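Local coordinates for response regulator aspartate phosphatase I (Bacillus subtilis subsp. subtilis, PDB 4I1A), which dephosphorylates the sporulation phosphotransferase Spo0F and triggers excision and transfer of the mobile element ICEBs1 by inactivating its repressor ImmR, at residues Tyr279-Arg290 / Phe305-Phe313. Numbering follows the deposited sequence.
Sequences YNVALIYFRKGR and FKILEGLFF
R290 and E309 make the one hydrogen bond or salt bridge between 279-290 and 305-313, from NH2 to OE2 at 3.3 Å. As a hydrogen bond it is weak: the angle at the hydrogen is 123°, and the carboxylate is turned steeply against the guanidinium. OE2 lies at the guanidinium edge, while F286 CE2 sits under one face of the same group. The like-charged K306 NZ, 3.7 Å from R290 CG, has a partner of its own, the carbonyl oxygen of S302.

The backbone polar groups facing this interface are mostly spent inside their own helices. F305 O, which meets the edge of the F286 ring at CE1, takes the amide hydrogen of E309; Y279 O, at the edge of the F313 ring, takes that of L283; R290 N, over the face of F305, gives its hydrogen to F286 O. E309 O accepts from F313 N and also bonds S314 OG.

The rest is apolar. F286, its CG anti to the backbone N (chi1 171°), reaches across until CZ is 3.4 Å from E309 CB, and it meets F313 obliquely. F313 is a knob in the hole formed by Y279, A282, L283 and F286, with L283 CD1 3.5 Å from F313 CD1. At the other end F305 lies against the backbone of G289, its CE2 3.4 Å from G289 C, where a side chain would clash. Cut back to an alanine, F305 would probably leave a gap beside G289 and deprive F267, on helix 261-275, of its edge-to-face partner. Two consecutive helices packed antiparallel in this way, here at 148° and interlocked through aromatic rings, form the helical hairpin of a tetratricopeptide repeat, the predicted TPR 5.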
ATOM      1  N   TYR A 279      17.368  14.052  11.812  1.00 55.77           N
ATOM      2  CA  TYR A 279      17.033  13.222  12.970  1.00 64.40           C
ATOM      3  C   TYR A 279      16.159  13.933  13.995  1.00 61.80           C
ATOM      4  O   TYR A 279      15.347  13.306  14.666  1.00 67.10           O
ATOM      5  CB  TYR A 279      18.318  12.683  13.622  1.00 71.44           C
ATOM      6  CG  TYR A 279      19.095  11.751  12.706  1.00 73.46           C
ATOM      7  CD1 TYR A 279      18.462  10.688  12.062  1.00 69.98           C
ATOM      8  CD2 TYR A 279      20.449  11.952  12.459  1.00 68.82           C
ATOM      9  CE1 TYR A 279      19.171   9.836  11.216  1.00 67.89           C
ATOM     10  CE2 TYR A 279      21.156  11.117  11.617  1.00 73.01           C
ATOM     11  CZ  TYR A 279      20.516  10.061  10.998  1.00 72.13           C
ATOM     12  OH  TYR A 279      21.225   9.228  10.161  1.00 68.37           O
ATOM     13  N   ASN A 280      16.312  15.244  14.101  1.00 66.05           N
ATOM     14  CA  ASN A 280      15.518  16.017  15.050  1.00 70.17           C
ATOM     15  C   ASN A 280      14.068  16.212  14.636  1.00 60.65           C
ATOM     16  O   ASN A 280      13.165  16.046  15.440  1.00 67.89           O
ATOM     17  CB  ASN A 280      16.188  17.357  15.323  1.00 78.67           C
ATOM     18  CG  ASN A 280      17.417  17.206  16.170  1.00 83.90           C
ATOM     19  OD1 ASN A 280      17.380  16.548  17.214  1.00 83.26           O
ATOM     20  ND2 ASN A 280      18.527  17.786  15.716  1.00 80.25           N
ATOM     21  N   VAL A 281      13.856  16.569  13.380  1.00 54.32           N
ATOM     22  CA  VAL A 281      12.513  16.699  12.843  1.00 55.12           C
ATOM     23  C   VAL A 281      11.821  15.330  12.754  1.00 57.24           C
ATOM     24  O   VAL A 281      10.602  15.210  12.939  1.00 51.26           O
ATOM     25  CB  VAL A 281      12.559  17.381  11.460  1.00 56.51           C
ATOM     26  CG1 VAL A 281      11.217  17.273  10.728  1.00 55.73           C
ATOM     27  CG2 VAL A 281      12.984  18.838  11.618  1.00 62.29           C
ATOM     28  N   ALA A 282      12.609  14.297  12.483  1.00 47.55           N
ATOM     29  CA  ALA A 282      12.067  12.957  12.331  1.00 52.76           C
ATOM     30  C   ALA A 282      11.561  12.467  13.678  1.00 53.80           C
ATOM     31  O   ALA A 282      10.517  11.812  13.762  1.00 52.38           O
ATOM     32  CB  ALA A 282      13.144  11.985  11.755  1.00 40.95           C
ATOM     33  N   LEU A 283      12.308  12.802  14.730  1.00 51.86           N
ATOM     34  CA  LEU A 283      11.992  12.374  16.092  1.00 57.17           C
ATOM     35  C   LEU A 283      10.644  12.930  16.557  1.00 62.44           C
ATOM     36  O   LEU A 283       9.953  12.347  17.393  1.00 67.51           O
ATOM     37  CB  LEU A 283      13.106  12.824  17.038  1.00 58.16           C
ATOM     38  CG  LEU A 283      13.046  12.346  18.482  1.00 63.52           C
ATOM     39  CD1 LEU A 283      12.951  10.836  18.517  1.00 60.00           C
ATOM     40  CD2 LEU A 283      14.261  12.851  19.278  1.00 62.93           C
ATOM     41  N   ILE A 284      10.265  14.066  15.995  1.00 61.57           N
ATOM     42  CA  ILE A 284       8.980  14.672  16.297  1.00 57.90           C
ATOM     43  C   ILE A 284       7.835  13.867  15.670  1.00 59.50           C
ATOM     44  O   ILE A 284       6.819  13.608  16.321  1.00 52.40           O
ATOM     45  CB  ILE A 284       8.964  16.128  15.823  1.00 58.60           C
ATOM     46  CG1 ILE A 284       9.799  16.972  16.788  1.00 65.87           C
ATOM     47  CG2 ILE A 284       7.539  16.633  15.678  1.00 51.25           C
ATOM     48  CD1 ILE A 284      10.243  18.294  16.233  1.00 72.86           C
ATOM     49  N   TYR A 285       8.013  13.450  14.418  1.00 55.64           N
ATOM     50  CA  TYR A 285       7.015  12.623  13.746  1.00 53.37           C
ATOM     51  C   TYR A 285       7.035  11.196  14.291  1.00 53.79           C
ATOM     52  O   TYR A 285       6.020  10.501  14.270  1.00 58.51           O
ATOM     53  CB  TYR A 285       7.225  12.638  12.223  1.00 53.28           C
ATOM     54  CG  TYR A 285       6.934  13.988  11.598  1.00 60.74           C
ATOM     55  CD1 TYR A 285       5.636  14.485  11.549  1.00 56.93           C
ATOM     56  CD2 TYR A 285       7.953  14.767  11.061  1.00 65.56           C
ATOM     57  CE1 TYR A 285       5.365  15.729  10.989  1.00 64.58           C
ATOM     58  CE2 TYR A 285       7.689  16.007  10.496  1.00 65.97           C
ATOM     59  CZ  TYR A 285       6.395  16.482  10.460  1.00 66.90           C
ATOM     60  OH  TYR A 285       6.125  17.710   9.893  1.00 70.81           O
ATOM     61  N   PHE A 286       8.197  10.769  14.777  1.00 47.65           N
ATOM     62  CA  PHE A 286       8.339   9.474  15.436  1.00 48.61           C
ATOM     63  C   PHE A 286       7.484   9.378  16.704  1.00 54.44           C
ATOM     64  O   PHE A 286       6.708   8.438  16.848  1.00 60.68           O
ATOM     65  CB  PHE A 286       9.812   9.194  15.774  1.00 49.31           C
ATOM     66  CG  PHE A 286      10.015   7.981  16.644  1.00 47.94           C
ATOM     67  CD1 PHE A 286      10.020   6.705  16.088  1.00 44.38           C
ATOM     68  CD2 PHE A 286      10.207   8.114  18.018  1.00 46.07           C
ATOM     69  CE1 PHE A 286      10.200   5.578  16.895  1.00 50.62           C
ATOM     70  CE2 PHE A 286      10.386   6.995  18.835  1.00 47.59           C
ATOM     71  CZ  PHE A 286      10.379   5.721  18.270  1.00 52.68           C
ATOM     72  N   ARG A 287       7.622  10.345  17.615  1.00 57.85           N
ATOM     73  CA  ARG A 287       6.865  10.320  18.876  1.00 60.39           C
ATOM     74  C   ARG A 287       5.377  10.455  18.634  1.00 61.62           C
ATOM     75  O   ARG A 287       4.565   9.884  19.360  1.00 60.46           O
ATOM     76  CB  ARG A 287       7.312  11.426  19.844  1.00 43.59           C
ATOM     77  CG  ARG A 287       8.768  11.318  20.278  1.00 58.38           C
ATOM     78  CD  ARG A 287       9.180  12.552  21.063  1.00 65.54           C
ATOM     79  NE  ARG A 287      10.469  12.395  21.734  1.00 67.21           N
ATOM     80  CZ  ARG A 287      11.459  13.283  21.672  1.00 72.38           C
ATOM     81  NH1 ARG A 287      11.316  14.389  20.951  1.00 71.01           N
ATOM     82  NH2 ARG A 287      12.593  13.063  22.327  1.00 75.79           N
ATOM     83  N   LYS A 288       5.027  11.232  17.620  1.00 58.20           N
ATOM     84  CA  LYS A 288       3.633  11.504  17.333  1.00 54.64           C
ATOM     85  C   LYS A 288       2.975  10.251  16.730  1.00 58.38           C
ATOM     86  O   LYS A 288       1.860   9.877  17.095  1.00 59.27           O
ATOM     87  CB  LYS A 288       3.520  12.725  16.409  1.00 54.64           C
ATOM     88  CG  LYS A 288       2.124  13.032  15.899  1.00 73.15           C
ATOM     89  CD  LYS A 288       1.945  14.534  15.655  1.00 94.03           C
ATOM     90  CE  LYS A 288       3.144  15.172  14.941  1.00 91.56           C
ATOM     91  NZ  LYS A 288       3.152  16.669  15.099  1.00 93.90           N
ATOM     92  N   GLY A 289       3.688   9.582  15.836  1.00 51.64           N
ATOM     93  CA  GLY A 289       3.162   8.391  15.185  1.00 57.85           C
ATOM     94  C   GLY A 289       3.112   7.188  16.103  1.00 57.11           C
ATOM     95  O   GLY A 289       2.115   6.469  16.166  1.00 61.54           O
ATOM     96  N   ARG A 290       4.207   6.975  16.816  1.00 54.13           N
ATOM     97  CA  ARG A 290       4.305   5.926  17.820  1.00 53.64           C
ATOM     98  C   ARG A 290       3.186   6.024  18.850  1.00 59.45           C
ATOM     99  O   ARG A 290       2.719   5.007  19.360  1.00 63.16           O
ATOM    100  CB  ARG A 290       5.665   6.032  18.504  1.00 61.60           C
ATOM    101  CG  ARG A 290       5.927   5.039  19.594  1.00 70.08           C
ATOM    102  CD  ARG A 290       6.534   5.778  20.755  1.00 71.37           C
ATOM    103  NE  ARG A 290       7.816   5.230  21.160  1.00 71.07           N
ATOM    104  CZ  ARG A 290       8.688   5.886  21.913  1.00 77.97           C
ATOM    105  NH1 ARG A 290       8.406   7.115  22.325  1.00 68.36           N
ATOM    106  NH2 ARG A 290       9.841   5.316  22.250  1.00 85.17           N
ATOM    107  N   PHE A 305       7.315   1.256  14.123  1.00 41.59           N
ATOM    108  CA  PHE A 305       8.004   2.365  14.808  1.00 44.54           C
ATOM    109  C   PHE A 305       9.179   1.876  15.662  1.00 41.13           C
ATOM    110  O   PHE A 305      10.227   2.520  15.707  1.00 43.75           O
ATOM    111  CB  PHE A 305       7.038   3.226  15.627  1.00 49.27           C
ATOM    112  CG  PHE A 305       6.282   4.224  14.799  1.00 52.94           C
ATOM    113  CD1 PHE A 305       6.934   5.326  14.251  1.00 47.38           C
ATOM    114  CD2 PHE A 305       4.930   4.046  14.526  1.00 53.27           C
ATOM    115  CE1 PHE A 305       6.241   6.247  13.461  1.00 48.58           C
ATOM    116  CE2 PHE A 305       4.232   4.966  13.741  1.00 49.18           C
ATOM    117  CZ  PHE A 305       4.887   6.067  13.215  1.00 46.05           C
ATOM    118  N   LYS A 306       9.031   0.701  16.272  1.00 48.26           N
ATOM    119  CA  LYS A 306      10.133   0.098  17.030  1.00 57.04           C
ATOM    120  C   LYS A 306      11.378  -0.197  16.183  1.00 56.31           C
ATOM    121  O   LYS A 306      12.504  -0.162  16.692  1.00 52.14           O
ATOM    122  CB  LYS A 306       9.686  -1.155  17.797  1.00 57.97           C
ATOM    123  CG  LYS A 306       8.601  -0.897  18.846  1.00 66.15           C
ATOM    124  CD  LYS A 306       8.857   0.394  19.645  1.00 83.91           C
ATOM    125  CE  LYS A 306       7.558   1.003  20.218  1.00 81.03           C
ATOM    126  NZ  LYS A 306       6.561   1.399  19.154  1.00 57.64           N
ATOM    127  N   ILE A 307      11.180  -0.481  14.897  1.00 50.24           N
ATOM    128  CA  ILE A 307      12.309  -0.676  13.987  1.00 44.67           C
ATOM    129  C   ILE A 307      13.039   0.649  13.753  1.00 42.39           C
ATOM    130  O   ILE A 307      14.268   0.717  13.842  1.00 43.98           O
ATOM    131  CB  ILE A 307      11.877  -1.261  12.617  1.00 49.66           C
ATOM    132  CG1 ILE A 307      11.328  -2.685  12.784  1.00 48.24           C
ATOM    133  CG2 ILE A 307      13.063  -1.251  11.625  1.00 37.31           C
ATOM    134  CD1 ILE A 307      10.655  -3.224  11.501  1.00 47.42           C
ATOM    135  N   LEU A 308      12.276   1.706  13.475  1.00 42.85           N
ATOM    136  CA  LEU A 308      12.855   3.036  13.333  1.00 46.65           C
ATOM    137  C   LEU A 308      13.580   3.446  14.623  1.00 56.75           C
ATOM    138  O   LEU A 308      14.693   3.977  14.585  1.00 55.81           O
ATOM    139  CB  LEU A 308      11.761   4.053  12.999  1.00 47.39           C
ATOM    140  CG  LEU A 308      11.045   3.901  11.653  1.00 54.38           C
ATOM    141  CD1 LEU A 308      10.242   5.152  11.375  1.00 49.82           C
ATOM    142  CD2 LEU A 308      12.012   3.578  10.472  1.00 41.24           C
ATOM    143  N   GLU A 309      12.947   3.175  15.763  1.00 52.66           N
ATOM    144  CA  GLU A 309      13.534   3.494  17.052  1.00 50.42           C
ATOM    145  C   GLU A 309      14.882   2.823  17.259  1.00 52.66           C
ATOM    146  O   GLU A 309      15.845   3.459  17.712  1.00 48.81           O
ATOM    147  CB  GLU A 309      12.602   3.088  18.189  1.00 55.26           C
ATOM    148  CG  GLU A 309      13.125   3.533  19.553  1.00 53.20           C
ATOM    149  CD  GLU A 309      12.185   3.141  20.679  1.00 63.95           C
ATOM    150  OE1 GLU A 309      11.110   2.572  20.376  1.00 67.51           O
ATOM    151  OE2 GLU A 309      12.527   3.393  21.861  1.00 71.30           O
ATOM    152  N   GLY A 310      14.954   1.536  16.934  1.00 52.64           N
ATOM    153  CA  GLY A 310      16.193   0.797  17.130  1.00 52.92           C
ATOM    154  C   GLY A 310      17.250   1.271  16.149  1.00 48.23           C
ATOM    155  O   GLY A 310      18.428   1.308  16.463  1.00 52.73           O
ATOM    156  N   LEU A 311      16.802   1.625  14.951  1.00 47.61           N
ATOM    157  CA  LEU A 311      17.656   2.147  13.895  1.00 51.69           C
ATOM    158  C   LEU A 311      18.149   3.560  14.215  1.00 52.93           C
ATOM    159  O   LEU A 311      19.327   3.847  14.060  1.00 49.85           O
ATOM    160  CB  LEU A 311      16.847   2.168  12.589  1.00 56.90           C
ATOM    161  CG  LEU A 311      17.297   1.496  11.289  1.00 61.58           C
ATOM    162  CD1 LEU A 311      18.154   0.272  11.510  1.00 59.52           C
ATOM    163  CD2 LEU A 311      16.059   1.147  10.483  1.00 54.63           C
ATOM    164  N   PHE A 312      17.256   4.453  14.651  1.00 56.73           N
ATOM    165  CA  PHE A 312      17.603   5.884  14.693  1.00 54.65           C
ATOM    166  C   PHE A 312      17.504   6.593  16.044  1.00 55.34           C
ATOM    167  O   PHE A 312      18.232   7.562  16.283  1.00 54.81           O
ATOM    168  CB  PHE A 312      16.748   6.679  13.680  1.00 59.01           C
ATOM    169  CG  PHE A 312      16.862   6.189  12.253  1.00 62.27           C
ATOM    170  CD1 PHE A 312      18.059   6.290  11.557  1.00 63.17           C
ATOM    171  CD2 PHE A 312      15.769   5.643  11.604  1.00 48.44           C
ATOM    172  CE1 PHE A 312      18.164   5.834  10.248  1.00 54.25           C
ATOM    173  CE2 PHE A 312      15.873   5.187  10.300  1.00 54.36           C
ATOM    174  CZ  PHE A 312      17.075   5.291   9.618  1.00 47.33           C
ATOM    175  N   PHE A 313      16.587   6.150  16.902  1.00 53.08           N
ATOM    176  CA  PHE A 313      16.152   6.983  18.029  1.00 60.91           C
ATOM    177  C   PHE A 313      16.441   6.421  19.429  1.00 64.73           C
ATOM    178  O   PHE A 313      15.877   6.871  20.426  1.00 73.89           O
ATOM    179  CB  PHE A 313      14.666   7.318  17.861  1.00 57.77           C
ATOM    180  CG  PHE A 313      14.358   8.017  16.562  1.00 54.42           C
ATOM    181  CD1 PHE A 313      15.044   9.173  16.201  1.00 56.74           C
ATOM    182  CD2 PHE A 313      13.414   7.504  15.690  1.00 50.64           C
ATOM    183  CE1 PHE A 313      14.768   9.818  15.004  1.00 56.13           C
ATOM    184  CE2 PHE A 313      13.132   8.143  14.478  1.00 48.02           C
ATOM    185  CZ  PHE A 313      13.804   9.296  14.137  1.00 48.29           C
TER